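Local coordinates for secretion protein Snm4 (Mycobacterium xenopi, PDB 7B7J) that is a component, EccD5, of the mycobacterial ESX-5 type VII secretion pore complex and probably takes part in protein export, here as its ubiquitin-like cytosolic domain, at residues Leu75-Gly80 against Asp98-Lys103; Met26-Gln31 against Thr55-Leu60. All coordinates share one frame; numbering follows the deposited sequence.

How the interactions relate
Both contacts belong to one ubiquitin-like domain and reach the same sheet, in which strands 20-27 and 99-107 are neighbours; their centres lie about 15 Å apart. Interaction 1 combines antiparallel backbone pairing, nearer the centre of the chain, with side-chain packing on both faces: buried leucines on one and, on the other, a buried cysteine beside a more exposed tryptophan and lysine. Interaction 2 has no direct hydrogen bond between its segments; the hairpin turn 27-30 rests on Leu57 and Leu60 of helix 42-60 through methyl groups, farther out and over a smaller area. Between them, Arg99 NH2 is probably hydrogen-bonded to Gln31 OE1, and Met26 packs against the Trp101 ring.

Interaction 1: Leu75-Gly80 against Asp98-Lys103; sequences LCLVDG and DRLWLK
Trp101 holds CG anti to the carbonyl carbon (chi1 -78°), and chi2 of -114° turns the indole; the side chain lies alongside Val78. Val78 places CG2 anti to its own N, and this methyl meets ring atom CH2 of Trp101 at 3.6 Å, obliquely to the ring. The edge of the same indole is turned to the carbonyl oxygen of Cys76.

Beneath, the backbones pair antiparallel. Cys76 N donates to Trp101 O at 2.9 Å, and Trp101 N returns a nearly straight bond to Cys76 O (172° at the hydrogen). On the face that carries Cys76 and Trp101, Lys103 CD comes to 4.0 Å from Cys76 SG.

On the other face Leu75 divides its methyls: CD2 touches Leu102 CD1 at 3.9 Å, while CD1 meets Leu100 CD1 with the two side chains crossed at about a right angle. A water accepts from Val78 N and donates to Arg99 O, bridging the loop after Cys76 to strand 99-107, and a type I turn, Leu77 to Gly80, carries the chain away.

The pairing joins edge strand 70-76 to strand 99-107, which strand 20-27 flanks in parallel; Leu75 also packs on Ile46 and Leu49 of helix 42-60.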
# COMPACT_ATOMS: atom_id res chain seq x y z
N LEU A 75 1.74 -2.87 3.66
CA LEU A 75 1.69 -1.42 3.83
C LEU A 75 2.31 -1.01 5.16
O LEU A 75 1.83 -1.51 6.17
CB LEU A 75 0.30 -0.84 3.70
CG LEU A 75 -0.22 -0.98 2.28
CD1 LEU A 75 -1.78 -0.76 2.51
CD2 LEU A 75 0.40 0.07 1.35
N CYS A 76 3.31 -0.20 5.08
CA CYS A 76 4.17 0.15 6.26
C CYS A 76 4.11 1.69 6.58
O CYS A 76 4.04 2.54 5.73
CB CYS A 76 5.65 -0.24 6.06
SG CYS A 76 5.80 -2.02 5.90
N LEU A 77 4.22 2.04 7.92
CA LEU A 77 4.38 3.42 8.46
C LEU A 77 5.81 3.79 8.09
O LEU A 77 6.59 2.92 7.71
CB LEU A 77 4.13 3.44 9.99
CG LEU A 77 2.73 2.99 10.38
CD1 LEU A 77 2.66 3.06 11.93
CD2 LEU A 77 1.64 3.78 9.70
N VAL A 78 6.18 5.06 8.39
CA VAL A 78 7.52 5.63 8.04
C VAL A 78 8.64 4.85 8.69
O VAL A 78 9.83 4.90 8.35
CB VAL A 78 7.50 7.14 8.33
CG1 VAL A 78 7.42 7.43 9.87
CG2 VAL A 78 8.63 7.74 7.66
N ASP A 79 8.41 4.30 9.88
CA ASP A 79 9.36 3.50 10.71
C ASP A 79 9.36 2.01 10.37
O ASP A 79 10.07 1.33 11.08
CB ASP A 79 9.06 3.57 12.20
CG ASP A 79 7.69 3.04 12.58
OD1 ASP A 79 6.95 2.55 11.79
OD2 ASP A 79 7.49 3.00 13.82
N GLY A 80 8.70 1.62 9.29
CA GLY A 80 8.87 0.24 8.84
C GLY A 80 7.71 -0.61 9.36
O GLY A 80 7.64 -1.92 9.05
N ASP A 98 -2.60 10.76 5.43
CA ASP A 98 -1.58 9.79 5.91
C ASP A 98 -0.84 9.26 4.72
O ASP A 98 -1.37 8.98 3.63
CB ASP A 98 -2.10 8.86 6.96
CG ASP A 98 -2.39 9.47 8.35
OD1 ASP A 98 -2.07 10.62 8.59
OD2 ASP A 98 -2.99 8.82 9.12
N ARG A 99 0.46 8.82 4.98
CA ARG A 99 1.31 8.30 3.96
C ARG A 99 1.79 6.87 4.45
O ARG A 99 2.17 6.70 5.65
CB ARG A 99 2.57 9.16 3.78
CG ARG A 99 3.47 8.77 2.69
CD ARG A 99 4.51 9.83 2.49
NE ARG A 99 3.91 11.07 1.82
CZ ARG A 99 3.51 12.15 2.41
NH1 ARG A 99 3.97 12.40 3.61
NH2 ARG A 99 2.80 13.02 1.70
N LEU A 100 1.76 5.95 3.50
CA LEU A 100 2.13 4.50 3.69
C LEU A 100 3.13 4.08 2.63
O LEU A 100 3.06 4.58 1.53
CB LEU A 100 0.87 3.66 3.59
CG LEU A 100 -0.27 3.89 4.55
CD1 LEU A 100 -1.42 2.95 4.17
CD2 LEU A 100 0.26 3.76 5.98
N TRP A 101 4.06 3.20 2.95
CA TRP A 101 5.04 2.66 2.05
C TRP A 101 4.66 1.21 1.70
O TRP A 101 4.42 0.44 2.51
CB TRP A 101 6.42 2.76 2.66
CG TRP A 101 7.05 4.15 2.58
CD1 TRP A 101 8.16 4.46 1.84
CD2 TRP A 101 6.78 5.32 3.41
NE1 TRP A 101 8.53 5.76 2.00
CE2 TRP A 101 7.71 6.35 2.97
CE3 TRP A 101 5.84 5.57 4.46
CZ2 TRP A 101 7.73 7.64 3.58
CZ3 TRP A 101 5.83 6.85 5.00
CH2 TRP A 101 6.75 7.79 4.57
N LEU A 102 4.55 0.98 0.42
CA LEU A 102 4.23 -0.39 -0.03
C LEU A 102 5.53 -1.12 -0.16
O LEU A 102 6.43 -0.70 -0.98
CB LEU A 102 3.46 -0.25 -1.34
CG LEU A 102 3.02 -1.58 -1.97
CD1 LEU A 102 2.11 -2.42 -1.08
CD2 LEU A 102 2.32 -1.19 -3.30
N LYS A 103 5.77 -2.22 0.60
CA LYS A 103 7.09 -2.78 0.71
C LYS A 103 6.90 -4.33 0.59
O LYS A 103 5.93 -4.86 1.02
CB LYS A 103 7.67 -2.48 2.12
CG LYS A 103 8.05 -1.04 2.38
CD LYS A 103 8.74 -0.72 3.58
CE LYS A 103 10.24 -0.86 3.38
NZ LYS A 103 10.91 -1.13 4.68
O HOH W 1 3.72 6.49 8.27
O HOH W 2 9.59 -2.70 7.34

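Interaction 2: Met26-Gln31 against Thr55-Leu60; sequences MAADVQ and TRLREL
Val30 meets the helix with both of its methyls, each taking a different leucine. CG2 sits 4.0 Å from Leu57 CD2, the two side chains sliding past one another in opposite directions, while CG1 reaches tip to tip to Leu60 CD1 at 3.8 Å. The valine torsion divides the work: CG1 is anti to the backbone N (chi1 168°) and CG2 anti to the carbonyl carbon. Leu57 in turn uses its second methyl, CD1, on the turn, lying 4.2 Å from Ala28 CB and more loosely beside Ala27 CB.

What holds Val30 and the alanines in place is the hairpin itself. Ala27 and Val30 bond to each other in both directions, Val30 N to Ala27 O at 2.8 Å and Ala27 N to Val30 O at 3.0 Å, around a type I' turn whose middle residues, Ala28 and Asp29, have positive phi. On the helix, Leu57 and Leu60 are three residues apart, and both direct their CB toward the hairpin.

Farther out, a water accepts from Arg56 NE at 2.7 Å and donates to Gln31 O, spanning helix and strand. The Arg56 guanidinium also makes a long salt bridge to Glu59, one turn on. Val62 and Leu65, from the loop after the helix, pack on Leu57, and they also touch Ala28 and Ala27 respectively.

With methyl contacts between the segments and a water linking Arg56 NE to Gln31 O, the contact is small and chiefly apolar, Ala27 and Leu57 buried, Ala28 and Leu60 at the surface, consistent with the helix-on-sheet packing of the ubiquitin-like fold.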
# COMPACT_ATOMS: atom_id res chain seq x y z
N MET A 26 3.67 5.43 -1.07
CA MET A 26 5.01 5.59 -1.65
C MET A 26 5.34 4.23 -2.28
O MET A 26 5.40 3.20 -1.51
CB MET A 26 6.00 6.04 -0.62
CG MET A 26 5.62 7.21 0.12
SD MET A 26 5.64 8.67 -1.00
CE MET A 26 7.26 8.78 -1.65
N ALA A 27 5.87 4.22 -3.53
CA ALA A 27 6.34 2.97 -4.16
C ALA A 27 7.47 3.35 -5.02
O ALA A 27 7.30 4.29 -5.84
CB ALA A 27 5.24 2.40 -5.07
N ALA A 28 8.61 2.71 -5.03
CA ALA A 28 9.69 3.08 -5.92
C ALA A 28 9.99 4.58 -5.92
O ALA A 28 10.28 5.09 -7.02
CB ALA A 28 9.43 2.62 -7.37
N ASP A 29 10.04 5.29 -4.74
CA ASP A 29 10.31 6.71 -4.65
C ASP A 29 9.28 7.53 -5.33
O ASP A 29 9.51 8.74 -5.39
CB ASP A 29 11.71 6.95 -5.09
CG ASP A 29 12.72 6.22 -4.23
OD1 ASP A 29 12.75 6.38 -2.97
OD2 ASP A 29 13.51 5.54 -4.89
N VAL A 30 8.13 6.98 -5.72
CA VAL A 30 7.03 7.77 -6.36
C VAL A 30 5.86 7.89 -5.39
O VAL A 30 5.55 6.89 -4.76
CB VAL A 30 6.58 7.09 -7.68
CG1 VAL A 30 5.30 7.67 -8.24
CG2 VAL A 30 7.68 7.12 -8.73
N GLN A 31 5.26 9.07 -5.28
CA GLN A 31 4.02 9.16 -4.41
C GLN A 31 2.84 9.04 -5.31
O GLN A 31 2.65 9.80 -6.35
CB GLN A 31 4.04 10.54 -3.76
CG GLN A 31 2.85 10.86 -2.88
CD GLN A 31 3.22 11.92 -1.89
OE1 GLN A 31 2.89 11.83 -0.73
NE2 GLN A 31 3.73 13.10 -2.36
N THR A 55 0.24 0.10 -12.54
CA THR A 55 -0.29 0.86 -13.69
C THR A 55 0.37 2.28 -13.67
O THR A 55 0.76 2.69 -14.68
CB THR A 55 -1.80 0.92 -13.62
OG1 THR A 55 -2.12 -0.45 -13.84
CG2 THR A 55 -2.37 1.73 -14.78
N ARG A 56 0.32 2.96 -12.53
CA ARG A 56 0.92 4.30 -12.45
C ARG A 56 2.40 4.28 -12.77
O ARG A 56 2.94 5.12 -13.48
CB ARG A 56 0.53 4.81 -11.05
CG ARG A 56 0.86 6.26 -10.89
CD ARG A 56 0.28 7.21 -11.92
NE ARG A 56 0.69 8.57 -11.36
CZ ARG A 56 0.22 9.73 -11.91
NH1 ARG A 56 -0.57 9.62 -12.99
NH2 ARG A 56 0.46 10.94 -11.33
N LEU A 57 3.15 3.30 -12.18
CA LEU A 57 4.61 3.24 -12.48
C LEU A 57 4.87 3.04 -13.89
O LEU A 57 5.84 3.56 -14.53
CB LEU A 57 5.27 2.12 -11.59
CG LEU A 57 5.23 2.36 -10.09
CD1 LEU A 57 5.97 1.19 -9.34
CD2 LEU A 57 5.94 3.64 -9.66
N ARG A 58 4.05 2.21 -14.54
CA ARG A 58 4.33 1.91 -15.98
C ARG A 58 4.13 3.16 -16.84
O ARG A 58 4.89 3.34 -17.79
CB ARG A 58 3.50 0.71 -16.45
CG ARG A 58 4.10 -0.64 -16.06
CD ARG A 58 3.29 -1.82 -16.57
NE ARG A 58 2.04 -2.00 -15.84
CZ ARG A 58 0.83 -1.94 -16.38
NH1 ARG A 58 0.69 -1.70 -17.67
NH2 ARG A 58 -0.24 -2.13 -15.63
N GLU A 59 3.15 3.99 -16.53
CA GLU A 59 2.94 5.26 -17.27
C GLU A 59 4.18 6.14 -17.10
O GLU A 59 4.55 6.82 -18.06
CB GLU A 59 1.73 6.00 -16.71
CG GLU A 59 0.42 5.28 -16.96
CD GLU A 59 -0.76 5.79 -16.14
OE1 GLU A 59 -1.83 5.16 -16.21
OE2 GLU A 59 -0.61 6.81 -15.46
N LEU A 60 4.76 6.14 -15.90
CA LEU A 60 6.04 6.88 -15.65
C LEU A 60 7.28 6.20 -16.16
O LEU A 60 8.29 6.87 -16.11
CB LEU A 60 6.11 7.19 -14.19
CG LEU A 60 5.02 7.98 -13.53
CD1 LEU A 60 4.95 7.78 -12.06
CD2 LEU A 60 5.26 9.45 -13.99
O HOH W 3 1.31 9.70 -8.99